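Flavoprotein (Thermotoga maritima, PDB 5V8S) is a flavo-diiron protein that probably serves in electron transfer as an oxidoreductase, joining a mu-oxo-diiron site to a flavodoxin-like domain expected to bind FMN. Local coordinates at residues 159-164 and 218-223; 208-213 and 253-258. The protein carries 1 engineered substitution. One frame throughout, in Å; residues are numbered along the deposited sequence.

Contact 1: 159-164 and 218-223; sequences TPWLHW and KNYILE. With FEO (mu-oxo-diiron), chain C.
Trp-161 and Leu-162 pack on Tyr-220 and Ile-221 in a partly buried loop-on-helix contact, where the loop between strands 152-158 and 168-172 packs against residues 218-223 of helix 218-228. The loop begins with a type II turn from Thr-159 to Leu-162. Pro-160, its phi already restricted by its ring, suits the second place, and Trp-161 takes the left-handed backbone conformation of the third, with phi 69°. The turn sets CB of Trp-161 over the centre of the Tyr-220 ring, a CH-pi contact 3.9 Å from CB to the ring centroid; ND2 of Asn-219 lies over the opposite face, nearer the rim. The two aromatic side chains run side by side and point the same way. Their planes are inclined at 44°, with CD1 of the indole close to CZ and CE1 of the tyrosine. Leu-162, buried like Ile-221, lays CD2 against the helix backbone, 3.6 Å from N of Ile-221, and 3.7 Å from CG1 of that residue. No direct hydrogen bond joins the segments, but one water donates to both Pro-160 O, at 3.0 Å, and Tyr-220 O, at 3.1 Å, tying turn to helix. Trp-363 of the second subunit meets the rings of Trp-161 and Trp-164 edge-to-face, which brings this loop into the dimer interface. After a cis peptide, His-163 binds iron FE1 through NE2 at 2.2 Å, an imidazole nitrogen being a natural iron ligand. Metal ligands carried by loops at the edge of the beta sheets, here His-97, Glu-99, His-163 and Asp-180 at the mu-oxo-diiron group, are characteristic of the metallo-beta-lactamase fold, as in flavo-diiron proteins.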
loop_
_atom_site.group_PDB
_atom_site.type_symbol
_atom_site.label_atom_id
_atom_site.label_comp_id
_atom_site.label_asym_id
_atom_site.label_seq_id
_atom_site.Cartn_x
_atom_site.Cartn_y
_atom_site.Cartn_z
ATOM N N THR A 159 -10.046 25.856 16.844
ATOM C CA THR A 159 -8.712 25.439 16.416
ATOM C C THR A 159 -8.864 24.719 15.084
ATOM O O THR A 159 -8.676 23.499 14.988
ATOM C CB THR A 159 -8.034 24.568 17.478
ATOM O OG1 THR A 159 -8.800 23.376 17.698
ATOM C CG2 THR A 159 -7.902 25.346 18.796
ATOM N N PRO A 160 -9.200 25.457 14.025
ATOM C CA PRO A 160 -9.570 24.811 12.757
ATOM C C PRO A 160 -8.431 24.008 12.151
ATOM O O PRO A 160 -7.251 24.316 12.326
ATOM C CB PRO A 160 -9.950 25.989 11.853
ATOM C CG PRO A 160 -9.231 27.171 12.442
ATOM C CD PRO A 160 -9.169 26.927 13.919
ATOM N N TRP A 161 -8.810 22.947 11.446
ATOM C CA TRP A 161 -7.890 22.118 10.671
ATOM C C TRP A 161 -6.944 21.318 11.554
ATOM O O TRP A 161 -5.859 20.921 11.112
ATOM C CB TRP A 161 -7.163 22.931 9.599
ATOM C CG TRP A 161 -8.139 23.487 8.601
ATOM C CD1 TRP A 161 -8.540 24.793 8.457
ATOM C CD2 TRP A 161 -8.878 22.736 7.629
ATOM N NE1 TRP A 161 -9.464 24.895 7.439
ATOM C CE2 TRP A 161 -9.693 23.650 6.921
ATOM C CE3 TRP A 161 -8.928 21.381 7.290
ATOM C CZ2 TRP A 161 -10.533 23.250 5.893
ATOM C CZ3 TRP A 161 -9.756 20.987 6.251
ATOM C CH2 TRP A 161 -10.553 21.916 5.573
ATOM N N LEU A 162 -7.395 21.014 12.775
ATOM C CA LEU A 162 -6.743 20.049 13.652
ATOM C C LEU A 162 -7.664 18.865 13.939
ATOM O O LEU A 162 -7.885 18.526 15.103
ATOM C CB LEU A 162 -6.316 20.726 14.960
ATOM C CG LEU A 162 -5.337 21.885 14.797
ATOM C CD1 LEU A 162 -4.950 22.517 16.146
ATOM C CD2 LEU A 162 -4.084 21.421 14.053
ATOM N N HIS A 163 -8.161 18.166 12.912
ATOM C CA HIS A 163 -7.653 18.149 11.526
ATOM C C HIS A 163 -8.792 18.434 10.539
ATOM O O HIS A 163 -8.636 18.247 9.349
ATOM C CB HIS A 163 -7.054 16.774 11.234
ATOM C CG HIS A 163 -7.994 15.662 11.546
ATOM N ND1 HIS A 163 -8.726 14.997 10.587
ATOM C CD2 HIS A 163 -8.422 15.192 12.740
ATOM C CE1 HIS A 163 -9.509 14.112 11.178
ATOM N NE2 HIS A 163 -9.356 14.228 12.485
ATOM N N TRP A 164 -9.942 18.900 11.035
ATOM C CA TRP A 164 -11.105 19.242 10.221
ATOM C C TRP A 164 -11.497 20.689 10.471
ATOM O O TRP A 164 -11.122 21.266 11.495
ATOM C CB TRP A 164 -12.307 18.365 10.589
ATOM C CG TRP A 164 -12.348 16.979 9.968
ATOM C CD1 TRP A 164 -11.381 16.357 9.211
ATOM C CD2 TRP A 164 -13.440 16.064 10.052
ATOM N NE1 TRP A 164 -11.826 15.116 8.824
ATOM C CE2 TRP A 164 -13.093 14.919 9.309
ATOM C CE3 TRP A 164 -14.697 16.114 10.653
ATOM C CZ2 TRP A 164 -13.940 13.829 9.184
ATOM C CZ3 TRP A 164 -15.538 15.024 10.522
ATOM C CH2 TRP A 164 -15.156 13.900 9.795
ATOM N N LYS A 218 0.098 20.469 9.787
ATOM C CA LYS A 218 0.988 20.695 10.921
ATOM C C LYS A 218 1.210 22.184 11.191
ATOM O O LYS A 218 1.443 22.573 12.341
ATOM C CB LYS A 218 2.300 19.920 10.744
ATOM C CG LYS A 218 3.135 20.322 9.561
ATOM C CD LYS A 218 4.301 19.352 9.400
ATOM C CE LYS A 218 5.312 19.811 8.356
ATOM N NZ LYS A 218 4.679 20.270 7.102
ATOM N N ASN A 219 1.122 23.038 10.168
ATOM C CA ASN A 219 1.259 24.472 10.417
ATOM C C ASN A 219 0.152 24.980 11.334
ATOM O O ASN A 219 0.363 25.928 12.109
ATOM C CB ASN A 219 1.281 25.247 9.097
ATOM C CG ASN A 219 -0.096 25.360 8.452
ATOM O OD1 ASN A 219 -0.543 24.453 7.730
ATOM N ND2 ASN A 219 -0.779 26.478 8.712
ATOM N N TYR A 220 -1.019 24.340 11.301
ATOM C CA TYR A 220 -2.121 24.744 12.168
ATOM C C TYR A 220 -1.927 24.279 13.607
ATOM O O TYR A 220 -2.575 24.817 14.516
ATOM C CB TYR A 220 -3.444 24.204 11.619
ATOM C CG TYR A 220 -3.946 24.935 10.395
ATOM C CD1 TYR A 220 -4.694 26.102 10.517
ATOM C CD2 TYR A 220 -3.699 24.449 9.121
ATOM C CE1 TYR A 220 -5.146 26.773 9.397
ATOM C CE2 TYR A 220 -4.148 25.107 8.007
ATOM C CZ TYR A 220 -4.872 26.266 8.146
ATOM O OH TYR A 220 -5.327 26.905 7.017
ATOM N N ILE A 221 -1.046 23.304 13.841
ATOM C CA ILE A 221 -0.658 22.968 15.207
ATOM C C ILE A 221 0.050 24.151 15.832
ATOM O O ILE A 221 -0.221 24.525 16.977
ATOM C CB ILE A 221 0.249 21.716 15.216
ATOM C CG1 ILE A 221 -0.554 20.476 14.848
ATOM C CG2 ILE A 221 0.940 21.527 16.588
ATOM C CD1 ILE A 221 0.329 19.250 14.641
ATOM N N LEU A 222 0.959 24.766 15.081
ATOM C CA LEU A 222 1.690 25.911 15.599
ATOM C C LEU A 222 0.754 27.079 15.868
ATOM O O LEU A 222 0.859 27.741 16.910
ATOM C CB LEU A 222 2.786 26.291 14.607
ATOM C CG LEU A 222 3.757 25.149 14.311
ATOM C CD1 LEU A 222 4.790 25.610 13.304
ATOM C CD2 LEU A 222 4.420 24.665 15.594
ATOM N N GLU A 223 -0.176 27.343 14.948
ATOM C CA GLU A 223 -1.163 28.400 15.176
ATOM C C GLU A 223 -2.036 28.092 16.383
ATOM O O GLU A 223 -2.338 28.988 17.181
ATOM C CB GLU A 223 -2.050 28.566 13.941
ATOM C CG GLU A 223 -1.388 29.236 12.767
ATOM C CD GLU A 223 -2.396 29.672 11.712
ATOM O OE1 GLU A 223 -3.604 29.766 12.033
ATOM O OE2 GLU A 223 -1.974 29.928 10.565
HETATM FE FE1 FEO C . -10.632 13.261 13.974
HETATM FE FE2 FEO C . -10.568 11.363 16.805
HETATM O O FEO C . -11.342 12.074 15.247
HETATM O O HOH W 1 -5.571 25.716 14.379
HETATM O O HOH W 2 -9.178 11.612 13.783
HETATM O O HOH W 3 -8.727 10.894 15.555
#

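Contact 2: 208-213 and 253-258; sequences KYIVTV and NHYVSV
Tyr-255 offers one face of its ring to Ile-210, whose CD1 sits over the centre, 3.6 Å from the centroid and only 6° off the ring normal, while CG1 lies 3.5 Å from CZ of the tyrosine. The phenol oxygen of Tyr-255 approaches the edge of the Tyr-209 ring, with OH 3.6 Å from CD2, and Val-213 CB lies over one face of that second ring. The imidazole of His-254 has CG2 of Val-258 over one face. With chi1 at -100°, off a staggered position, CG of Tyr-255 is placed where the ring can lie across Ile-210; the two side chains cross obliquely. Ile-210 and Val-258 meet tip to tip, CG2 to CG1 at 3.6 Å. The CG1-CD1 branch of Ile-210 lies on the tyrosine, while CG2 turns to Val-258, which CD1 also approaches; a beta-branched residue suits a place with two such neighbours. The axes of segments 208-213 and 253-258, on helices 196-214 and 248-260, approach to 10.5 Å and cross at -49°. On the first helix, Lys-208 O accepts from both Thr-212 N and Thr-212 OG1, which come from opposite faces of the carbonyl plane. Beyond the segments, His-254 NE2 bonds to Thr-207 OG1. With no hydrogen bond across it, the contact relies on dispersion and CH-pi packing, so shape matters more than polarity, while the buried phenol oxygen of Tyr-255 is satisfied by Gly-183 O.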
loop_
_atom_site.group_PDB
_atom_site.type_symbol
_atom_site.label_atom_id
_atom_site.label_comp_id
_atom_site.label_asym_id
_atom_site.label_seq_id
_atom_site.Cartn_x
_atom_site.Cartn_y
_atom_site.Cartn_z
ATOM N N LYS A 208 3.282 9.300 16.055
ATOM C CA LYS A 208 2.638 8.545 14.984
ATOM C C LYS A 208 1.236 9.072 14.696
ATOM O O LYS A 208 0.845 9.211 13.532
ATOM C CB LYS A 208 2.591 7.074 15.387
ATOM C CG LYS A 208 2.139 6.113 14.304
ATOM C CD LYS A 208 2.159 4.695 14.890
ATOM C CE LYS A 208 1.627 3.634 13.974
ATOM N NZ LYS A 208 1.707 2.289 14.630
ATOM N N TYR A 209 0.464 9.359 15.753
ATOM C CA TYR A 209 -0.870 9.943 15.620
ATOM C C TYR A 209 -0.809 11.322 14.967
ATOM O O TYR A 209 -1.569 11.620 14.038
ATOM C CB TYR A 209 -1.516 10.027 17.013
ATOM C CG TYR A 209 -2.874 10.670 16.988
ATOM C CD1 TYR A 209 -4.002 9.917 16.709
ATOM C CD2 TYR A 209 -3.036 12.038 17.241
ATOM C CE1 TYR A 209 -5.259 10.501 16.678
ATOM C CE2 TYR A 209 -4.275 12.616 17.199
ATOM C CZ TYR A 209 -5.381 11.840 16.909
ATOM O OH TYR A 209 -6.624 12.429 16.863
ATOM N N ILE A 210 0.083 12.188 15.442
ATOM C CA ILE A 210 0.193 13.526 14.870
ATOM C C ILE A 210 0.416 13.452 13.373
ATOM O O ILE A 210 -0.271 14.113 12.589
ATOM C CB ILE A 210 1.321 14.329 15.545
ATOM C CG1 ILE A 210 0.985 14.634 16.992
ATOM C CG2 ILE A 210 1.555 15.619 14.785
ATOM C CD1 ILE A 210 2.191 15.136 17.789
ATOM N N VAL A 211 1.422 12.693 12.957
ATOM C CA VAL A 211 1.795 12.706 11.545
ATOM C C VAL A 211 0.675 12.114 10.692
ATOM O O VAL A 211 0.267 12.699 9.677
ATOM C CB VAL A 211 3.139 11.995 11.303
ATOM C CG1 VAL A 211 3.488 12.028 9.805
ATOM C CG2 VAL A 211 4.275 12.645 12.108
ATOM N N THR A 212 0.156 10.950 11.094
ATOM C CA THR A 212 -0.844 10.268 10.279
ATOM C C THR A 212 -2.168 11.017 10.220
ATOM O O THR A 212 -2.785 11.071 9.153
ATOM C CB THR A 212 -1.076 8.817 10.718
ATOM O OG1 THR A 212 -1.507 8.750 12.083
ATOM C CG2 THR A 212 0.179 7.967 10.486
ATOM N N VAL A 213 -2.622 11.587 11.341
ATOM C CA VAL A 213 -3.951 12.209 11.393
ATOM C C VAL A 213 -3.897 13.702 11.104
ATOM O O VAL A 213 -4.745 14.234 10.378
ATOM C CB VAL A 213 -4.606 11.905 12.754
ATOM C CG1 VAL A 213 -5.954 12.606 12.895
ATOM C CG2 VAL A 213 -4.772 10.413 12.931
ATOM N N ASN A 253 4.457 20.860 24.219
ATOM C CA ASN A 253 5.785 21.043 23.636
ATOM C C ASN A 253 6.095 19.937 22.637
ATOM O O ASN A 253 6.743 20.187 21.620
ATOM C CB ASN A 253 6.870 21.072 24.716
ATOM C CG ASN A 253 6.795 22.283 25.606
ATOM O OD1 ASN A 253 6.227 23.312 25.248
ATOM N ND2 ASN A 253 7.384 22.166 26.775
ATOM N N HIS A 254 5.658 18.707 22.925
ATOM C CA HIS A 254 5.880 17.610 21.988
ATOM C C HIS A 254 5.128 17.847 20.683
ATOM O O HIS A 254 5.689 17.661 19.599
ATOM C CB HIS A 254 5.464 16.278 22.616
ATOM C CG HIS A 254 5.790 15.088 21.775
ATOM N ND1 HIS A 254 7.062 14.573 21.694
ATOM C CD2 HIS A 254 5.019 14.327 20.962
ATOM C CE1 HIS A 254 7.063 13.538 20.870
ATOM N NE2 HIS A 254 5.836 13.360 20.422
ATOM N N TYR A 255 3.863 18.279 20.769
ATOM C CA TYR A 255 3.102 18.585 19.555
ATOM C C TYR A 255 3.828 19.639 18.726
ATOM O O TYR A 255 3.960 19.508 17.511
ATOM C CB TYR A 255 1.680 19.061 19.919
ATOM C CG TYR A 255 0.646 17.981 19.778
ATOM C CD1 TYR A 255 0.635 16.885 20.637
ATOM C CD2 TYR A 255 -0.287 18.026 18.755
ATOM C CE1 TYR A 255 -0.281 15.862 20.485
ATOM C CE2 TYR A 255 -1.203 17.011 18.590
ATOM C CZ TYR A 255 -1.202 15.932 19.445
ATOM O OH TYR A 255 -2.127 14.930 19.235
ATOM N N VAL A 256 4.345 20.676 19.381
ATOM C CA VAL A 256 5.037 21.745 18.664
ATOM C C VAL A 256 6.346 21.238 18.068
ATOM O O VAL A 256 6.690 21.566 16.923
ATOM C CB VAL A 256 5.246 22.953 19.599
ATOM C CG1 VAL A 256 6.193 23.962 18.972
ATOM C CG2 VAL A 256 3.925 23.605 19.890
ATOM N N SER A 257 7.095 20.432 18.824
ATOM C CA SER A 257 8.351 19.886 18.317
ATOM C C SER A 257 8.134 19.021 17.078
ATOM O O SER A 257 8.900 19.098 16.108
ATOM C CB SER A 257 9.019 19.061 19.415
ATOM O OG SER A 257 10.229 18.526 18.947
ATOM N N VAL A 258 7.099 18.186 17.096
ATOM C CA VAL A 258 6.784 17.372 15.929
ATOM C C VAL A 258 6.374 18.260 14.763
ATOM O O VAL A 258 6.817 18.058 13.628
ATOM C CB VAL A 258 5.707 16.330 16.281
ATOM C CG1 VAL A 258 5.175 15.619 15.021
ATOM C CG2 VAL A 258 6.256 15.329 17.268
#

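The contacts lie close together, their centres about 11 Å apart, and their segments alternate along the chain: 159-164, 208-213, 218-223, 253-258. Helices 196-214 and 218-228 follow one another, and helix 248-260 follows strand 235-238, an outermost strand of the sheet that also holds 152-158. Contact 1 fastens the iron-ligand loop to the middle helix, and contact 2 pairs the other two. They touch directly where Ile-221 CD1 meets Ile-210 CG2 at 3.8 Å, and again where His-163 packs on Val-213. The three helices therefore pack together, largely through apolar side chains, beside the diiron site; the last is followed by strand 267-273 of the parallel five-stranded sheet.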